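Local coordinates for protein putative oxidoreductase (PDB 3L6D) that probably binds NADP and acts as an oxidoreductase, as its relatives among the reductive aminase-like and 6-phosphogluconate dehydrogenase-type enzymes do, at residues B[188-191]-B[192-196]; B[238-242]-B[243-247]; B[274-278]-B[279-283]. One frame throughout, in Å; residues are numbered along the deposited sequence.

Contact 1 (B[188-191]-B[192-196])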
loop_
_atom_site.group_PDB
_atom_site.type_symbol
_atom_site.label_atom_id
_atom_site.label_comp_id
_atom_site.label_asym_id
_atom_site.label_seq_id
_atom_site.Cartn_x
_atom_site.Cartn_y
_atom_site.Cartn_z
ATOM N N VAL B 188 2.856 2.982 7.729
ATOM C CA VAL B 188 3.945 2.744 8.659
ATOM C C VAL B 188 5.001 1.739 8.095
ATOM O O VAL B 188 6.198 1.932 8.318
ATOM C CB VAL B 188 3.410 2.390 10.056
ATOM C CG1 VAL B 188 4.535 1.934 10.980
ATOM C CG2 VAL B 188 2.644 3.608 10.648
ATOM N N THR B 189 4.568 0.725 7.332
ATOM C CA THR B 189 5.525 -0.198 6.702
ATOM C C THR B 189 6.441 0.579 5.785
ATOM O O THR B 189 7.636 0.266 5.675
ATOM C CB THR B 189 4.880 -1.367 5.869
ATOM O OG1 THR B 189 4.203 -0.844 4.710
ATOM C CG2 THR B 189 3.928 -2.221 6.723
ATOM N N PHE B 190 5.889 1.612 5.155
ATOM C CA PHE B 190 6.697 2.448 4.298
ATOM C C PHE B 190 7.723 3.255 5.108
ATOM O O PHE B 190 8.903 3.272 4.751
ATOM C CB PHE B 190 5.809 3.329 3.394
ATOM C CG PHE B 190 6.579 4.189 2.448
ATOM C CD1 PHE B 190 6.979 3.697 1.207
ATOM C CD2 PHE B 190 6.907 5.516 2.795
ATOM C CE1 PHE B 190 7.712 4.496 0.329
ATOM C CE2 PHE B 190 7.640 6.335 1.912
ATOM C CZ PHE B 190 8.049 5.821 0.679
ATOM N N PHE B 191 7.284 3.915 6.198
ATOM C CA PHE B 191 8.200 4.630 7.096
ATOM C C PHE B 191 9.299 3.735 7.620
ATOM O O PHE B 191 10.468 4.137 7.636
ATOM C CB PHE B 191 7.456 5.370 8.252
ATOM C CG PHE B 191 6.358 6.262 7.786
ATOM C CD1 PHE B 191 6.475 6.980 6.594
ATOM C CD2 PHE B 191 5.178 6.389 8.525
ATOM C CE1 PHE B 191 5.442 7.811 6.149
ATOM C CE2 PHE B 191 4.142 7.219 8.089
ATOM C CZ PHE B 191 4.273 7.935 6.909
ATOM N N GLU B 192 8.932 2.523 8.029
ATOM C CA GLU B 192 9.907 1.556 8.553
ATOM C C GLU B 192 10.989 1.165 7.504
ATOM O O GLU B 192 12.171 1.093 7.826
ATOM C CB GLU B 192 9.199 0.314 9.161
ATOM C CG GLU B 192 10.155 -0.774 9.710
ATOM C CD GLU B 192 9.459 -1.996 10.309
ATOM O OE1 GLU B 192 9.079 -1.954 11.507
ATOM O OE2 GLU B 192 9.330 -3.019 9.611
ATOM N N ALA B 193 10.567 0.934 6.258
ATOM C CA ALA B 193 11.484 0.490 5.199
ATOM C C ALA B 193 12.400 1.621 4.794
ATOM O O ALA B 193 13.613 1.421 4.661
ATOM C CB ALA B 193 10.711 -0.066 3.990
ATOM N N VAL B 194 11.835 2.815 4.652
ATOM C CA VAL B 194 12.641 4.021 4.401
ATOM C C VAL B 194 13.682 4.284 5.521
ATOM O O VAL B 194 14.867 4.549 5.260
ATOM C CB VAL B 194 11.735 5.260 4.166
ATOM C CG1 VAL B 194 12.567 6.552 4.157
ATOM C CG2 VAL B 194 11.013 5.132 2.832
ATOM N N GLY B 195 13.230 4.192 6.770
ATOM C CA GLY B 195 14.121 4.352 7.915
ATOM C C GLY B 195 15.206 3.299 7.902
ATOM O O GLY B 195 16.358 3.589 8.222
ATOM N N ALA B 196 14.839 2.075 7.535
ATOM C CA ALA B 196 15.797 0.969 7.433
ATOM C C ALA B 196 16.830 1.246 6.337
ATOM O O ALA B 196 18.026 0.936 6.507
ATOM C CB ALA B 196 15.087 -0.371 7.179
#

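Contact 2 (B[238-242]-B[243-247])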
loop_
_atom_site.group_PDB
_atom_site.type_symbol
_atom_site.label_atom_id
_atom_site.label_comp_id
_atom_site.label_asym_id
_atom_site.label_seq_id
_atom_site.Cartn_x
_atom_site.Cartn_y
_atom_site.Cartn_z
ATOM N N ASP B 238 -0.193 -22.083 -7.714
ATOM C CA ASP B 238 0.424 -21.989 -8.995
ATOM C C ASP B 238 1.387 -20.854 -9.123
ATOM O O ASP B 238 2.397 -21.009 -9.756
ATOM C CB ASP B 238 -0.591 -21.990 -10.145
ATOM C CG ASP B 238 -1.609 -20.865 -10.064
ATOM O OD1 ASP B 238 -2.582 -20.993 -9.311
ATOM O OD2 ASP B 238 -1.475 -19.872 -10.807
ATOM N N GLN B 239 1.085 -19.680 -8.614
ATOM C CA GLN B 239 2.022 -18.574 -8.828
ATOM C C GLN B 239 2.933 -18.004 -7.698
ATOM O O GLN B 239 4.064 -17.620 -7.929
ATOM C CB GLN B 239 1.255 -17.459 -9.515
ATOM C CG GLN B 239 2.043 -16.230 -9.808
ATOM C CD GLN B 239 1.695 -15.632 -11.148
ATOM O OE1 GLN B 239 2.507 -15.029 -11.793
ATOM N NE2 GLN B 239 0.463 -15.803 -11.548
ATOM N N ALA B 240 2.379 -17.897 -6.507
ATOM C CA ALA B 240 3.000 -17.281 -5.375
ATOM C C ALA B 240 2.862 -18.110 -4.123
ATOM O O ALA B 240 2.054 -17.786 -3.307
ATOM C CB ALA B 240 2.409 -15.957 -5.172
ATOM N N ARG B 241 3.617 -19.177 -3.978
ATOM C CA ARG B 241 3.469 -20.034 -2.824
ATOM C C ARG B 241 3.751 -19.351 -1.518
ATOM O O ARG B 241 4.677 -18.628 -1.383
ATOM C CB ARG B 241 4.378 -21.251 -2.943
ATOM C CG ARG B 241 3.933 -22.224 -3.969
ATOM C CD ARG B 241 4.827 -23.423 -4.033
ATOM N NE ARG B 241 4.985 -24.065 -2.751
ATOM C CZ ARG B 241 4.657 -25.315 -2.520
ATOM N NH1 ARG B 241 4.133 -26.038 -3.488
ATOM N NH2 ARG B 241 4.841 -25.835 -1.328
ATOM N N LEU B 242 2.943 -19.641 -0.536
ATOM C CA LEU B 242 3.159 -19.099 0.790
ATOM C C LEU B 242 4.513 -19.538 1.381
ATOM O O LEU B 242 5.212 -18.700 1.958
ATOM C CB LEU B 242 1.989 -19.442 1.708
ATOM C CG LEU B 242 1.947 -18.697 3.037
ATOM C CD1 LEU B 242 0.534 -18.316 3.353
ATOM C CD2 LEU B 242 2.552 -19.577 4.143
ATOM N N ASP B 243 4.893 -20.808 1.233
ATOM C CA ASP B 243 6.148 -21.268 1.840
ATOM C C ASP B 243 7.378 -20.609 1.235
ATOM O O ASP B 243 8.295 -20.272 1.952
ATOM C CB ASP B 243 6.304 -22.808 1.889
ATOM C CG ASP B 243 6.169 -23.487 0.528
ATOM O OD1 ASP B 243 6.028 -24.720 0.546
ATOM O OD2 ASP B 243 6.192 -22.844 -0.544
ATOM N N VAL B 244 7.355 -20.414 -0.082
ATOM C CA VAL B 244 8.364 -19.638 -0.810
ATOM C C VAL B 244 8.473 -18.196 -0.285
ATOM O O VAL B 244 9.577 -17.677 -0.065
ATOM C CB VAL B 244 8.051 -19.644 -2.344
ATOM C CG1 VAL B 244 9.024 -18.762 -3.096
ATOM C CG2 VAL B 244 8.091 -21.094 -2.883
ATOM N N HIS B 245 7.327 -17.559 -0.055
ATOM C CA HIS B 245 7.324 -16.223 0.544
ATOM C C HIS B 245 7.889 -16.252 1.952
ATOM O O HIS B 245 8.675 -15.376 2.315
ATOM C CB HIS B 245 5.919 -15.588 0.540
ATOM C CG HIS B 245 5.490 -15.056 -0.796
ATOM N ND1 HIS B 245 5.127 -15.874 -1.842
ATOM C CD2 HIS B 245 5.354 -13.787 -1.251
ATOM C CE1 HIS B 245 4.784 -15.134 -2.883
ATOM N NE2 HIS B 245 4.912 -13.862 -2.551
ATOM N N ALA B 246 7.517 -17.252 2.744
ATOM C CA ALA B 246 8.083 -17.375 4.101
ATOM C C ALA B 246 9.611 -17.374 4.050
ATOM O O ALA B 246 10.275 -16.698 4.868
ATOM C CB ALA B 246 7.563 -18.610 4.807
ATOM N N ASP B 247 10.152 -18.089 3.059
ATOM C CA ASP B 247 11.620 -18.222 2.853
ATOM C C ASP B 247 12.263 -16.882 2.529
ATOM O O ASP B 247 13.208 -16.457 3.201
ATOM C CB ASP B 247 11.936 -19.201 1.712
ATOM C CG ASP B 247 11.789 -20.660 2.134
ATOM O OD1 ASP B 247 11.657 -20.903 3.357
ATOM O OD2 ASP B 247 11.817 -21.557 1.245
#

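Contact 3 (B[274-278]-B[279-283])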
loop_
_atom_site.group_PDB
_atom_site.type_symbol
_atom_site.label_atom_id
_atom_site.label_comp_id
_atom_site.label_asym_id
_atom_site.label_seq_id
_atom_site.Cartn_x
_atom_site.Cartn_y
_atom_site.Cartn_z
ATOM N N GLN B 274 5.188 -17.079 8.705
ATOM C CA GLN B 274 5.792 -18.321 9.234
ATOM C C GLN B 274 4.675 -19.141 9.888
ATOM O O GLN B 274 4.500 -20.324 9.586
ATOM C CB GLN B 274 6.941 -18.012 10.201
ATOM C CG GLN B 274 8.169 -17.313 9.565
ATOM C CD GLN B 274 9.034 -18.231 8.693
ATOM O OE1 GLN B 274 8.926 -19.457 8.761
ATOM N NE2 GLN B 274 9.907 -17.633 7.879
ATOM N N ARG B 275 3.862 -18.499 10.729
ATOM C CA ARG B 275 2.761 -19.206 11.379
ATOM C C ARG B 275 1.713 -19.813 10.411
ATOM O O ARG B 275 1.292 -20.962 10.604
ATOM C CB ARG B 275 2.074 -18.330 12.420
ATOM C CG ARG B 275 1.287 -19.148 13.431
ATOM C CD ARG B 275 0.396 -18.266 14.239
ATOM N NE ARG B 275 -0.689 -17.759 13.421
ATOM C CZ ARG B 275 -1.973 -17.918 13.702
ATOM N NH1 ARG B 275 -2.331 -18.557 14.804
ATOM N NH2 ARG B 275 -2.886 -17.406 12.885
ATOM N N ALA B 276 1.310 -19.062 9.384
ATOM C CA ALA B 276 0.457 -19.603 8.320
ATOM C C ALA B 276 1.103 -20.848 7.697
ATOM O O ALA B 276 0.416 -21.860 7.437
ATOM C CB ALA B 276 0.180 -18.542 7.235
ATOM N N ALA B 277 2.414 -20.774 7.465
ATOM C CA ALA B 277 3.173 -21.931 6.953
ATOM C C ALA B 277 3.069 -23.130 7.905
ATOM O O ALA B 277 2.803 -24.247 7.466
ATOM C CB ALA B 277 4.620 -21.562 6.706
ATOM N N ALA B 278 3.244 -22.890 9.206
ATOM C CA ALA B 278 3.212 -23.971 10.193
ATOM C C ALA B 278 1.794 -24.533 10.352
ATOM O O ALA B 278 1.604 -25.585 10.955
ATOM C CB ALA B 278 3.752 -23.480 11.542
HETATM N N MSE B 279 0.801 -23.831 9.808
HETATM C CA MSE B 279 -0.588 -24.253 9.933
HETATM C C MSE B 279 -1.073 -25.071 8.744
HETATM O O MSE B 279 -2.244 -25.425 8.682
HETATM C CB MSE B 279 -1.514 -23.041 10.135
HETATM C CG MSE B 279 -1.581 -22.507 11.570
HETATM SE SE MSE B 279 -2.680 -20.866 11.727
HETATM C CE MSE B 279 -4.472 -21.654 11.461
ATOM N N GLY B 280 -0.196 -25.347 7.787
ATOM C CA GLY B 280 -0.614 -26.078 6.593
ATOM C C GLY B 280 -0.858 -25.267 5.327
ATOM O O GLY B 280 -1.127 -25.845 4.268
ATOM N N TYR B 281 -0.734 -23.939 5.410
ATOM C CA TYR B 281 -0.982 -23.081 4.245
ATOM C C TYR B 281 0.190 -22.908 3.282
ATOM O O TYR B 281 0.048 -22.222 2.269
ATOM C CB TYR B 281 -1.518 -21.711 4.668
ATOM C CG TYR B 281 -2.850 -21.807 5.334
ATOM C CD1 TYR B 281 -3.985 -22.176 4.609
ATOM C CD2 TYR B 281 -2.984 -21.549 6.689
ATOM C CE1 TYR B 281 -5.216 -22.299 5.214
ATOM C CE2 TYR B 281 -4.222 -21.654 7.311
ATOM C CZ TYR B 281 -5.331 -22.028 6.563
ATOM O OH TYR B 281 -6.559 -22.126 7.179
ATOM N N GLY B 282 1.318 -23.556 3.567
ATOM C CA GLY B 282 2.553 -23.355 2.785
ATOM C C GLY B 282 2.470 -23.539 1.276
ATOM O O GLY B 282 3.105 -22.786 0.508
ATOM N N ASP B 283 1.688 -24.520 0.839
ATOM C CA ASP B 283 1.577 -24.812 -0.582
ATOM C C ASP B 283 0.497 -23.986 -1.287
ATOM O O ASP B 283 0.279 -24.130 -2.492
ATOM C CB ASP B 283 1.341 -26.312 -0.810
ATOM C CG ASP B 283 0.041 -26.807 -0.203
ATOM O OD1 ASP B 283 -0.577 -26.082 0.602
ATOM O OD2 ASP B 283 -0.368 -27.938 -0.523
HETATM O O HOH W 1 2.618 -25.527 5.299
#

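Contact 1 (B[188-191]-B[192-196])
Phe190 and Val194 meet one turn apart in a buried part of helix 169-199, the long helix that enters the reductive aminase-like C-terminal domain, in an i to i+4 CH-pi contact. With chi1 at -178°, CG of Phe190 lies trans to its own N and beside the carbonyl carbon, which points the ring toward the next turn: CB and CG stay clear of Val194 while the outer part of the ring, CE2 and CZ, swings under the Val194 methyl. CD2 is 4.1 Å from Val194 CG2; CE2 and CZ close to 3.7 Å of that same methyl. CG2 thus sits over one ring face, shifted toward the rim and 3.9 Å from the ring centroid. It also rests 3.4 Å from Phe190 O, so one methyl covers both ring and carbonyl. On the same chain the ring meets Leu211 and Leu212 of helix 204-232, and His182 of the second subunit meets it edge-to-face. With an alanine in place of Phe190, the Val194 methyl would lose the ring it lies over, and a gap is likely to open toward Leu211, Leu212 and His182 of the second subunit. Two residues on, Glu192 stretches its chain away from the helix, and its OE1 and OE2 accept hydrogen bonds from the backbone N atoms of Val265 and Phe266 at the start of helix 264-281, a likely stabilising charge for that helix end. Beneath these side chains, Val194 N reaches Phe190 O at 3.0 Å with an N-H...O angle of 173°.

Contact 2 (B[238-242]-B[243-247])
The start of helix 242-259, with Arg241 at its N-cap position, is built round an Arg241-Asp243 salt bridge and a His245 ring turned back onto the cap residue's carbonyl. Arg241 and Asp243 pair through two hydrogen bonds: NE of Arg241 reaches OD2 of Asp243 at 2.8 Å, and NH2 of Arg241 meets OD1 at 2.5 Å, a length short enough to be treated with caution. The guanidinium and carboxylate planes are only 17° apart, so the pair lies nearly flat, edge against edge, and NE meets OD2 on its syn side. Asp243 CG stands between its own N and carbonyl carbon (chi1 56°), which turns the carboxylate back toward the arginine; there OD2 also takes a weak bond from Val244 N. A negative charge in the first turn would probably interact favourably with the helix dipole, though Arg241 offsets part of it. Val244 CG2 packs 3.7 Å from Arg241 CB. Within the turn, Arg241 O accepts two hydrogen bonds, from His245 N at 3.2 Å and from His245 ND1 at 2.8 Å, which arrive from opposite faces of the carbonyl plane. The second bond holds the imidazole edge-on to the oxygen and fixes its rotation. The other ring nitrogen, NE2, bonds to Tyr130 OH of the second subunit, so both are engaged. Ala240 lies against the carbon between them, its CB 3.4 Å from His245 CE1.

Contact 3 (B[274-278]-B[279-283])
Tyr281 N and Met279 N both donate to Ala276 O, each at 3.1 Å and from opposite faces of the carbonyl plane, while Gly280 N bonds to Ala277 O at 3.2 Å as helix 264-281 comes to its end. The chain then turns at Gly280, whose phi of 101° would press a CB against the preceding carbonyl oxygen. A water bridges Ala277 O and Gly282 N, donating to the first and accepting from the second at 2.9 Å from Gly282 N. Among the side chains, Arg275 and the selenomethionine Met279 run alongside each other and point the same way. The selenium sits over the centre of one guanidinium face, 3.6 Å from Arg275 CZ, so a large polarisable atom covers the flat cationic group. Both chains bend at chi3 to make this overlap, Arg275 at 70° and Met279 at 72°. Trp262 of the second subunit also packs on Arg275. Tyr281 folds back along the turn: its CB lies 3.4 Å from Ala276 O, and the ring brings its CD2 edge to that oxygen, near the ring plane. More loosely, the same CD2 comes within 4.4 Å of Ala276 CB. Ala276 and Ala277 also touch Leu242 of helix 242-259, which joins this helix end to its neighbour. The nested pair of bonds, 6→1 from Tyr281 to Ala276 and 5→2 from Gly280 to Ala277, with glycine at C-prime, is the Schellman motif that closes an alpha helix.

Overall arrangement
All three contacts belong to the helical C-terminal part of the chain, and contact 1 stands apart from the others: its centre is 23 Å from that of contact 2 and 26 Å from that of contact 3, with nearest atoms about 14 Å away in both cases. Contacts 2 and 3 do touch, their centres 10 Å apart, where the start of helix 242-259 meets the end of helix 264-281. There Asp243 N probably bonds to Gly282 O at 2.8 Å, and Leu242 CB packs against Tyr281 O. Through Glu192, helix 264-281 runs from the neighbourhood of contact 1 at its start to contact 3 at its end. Each contact also reaches the second subunit.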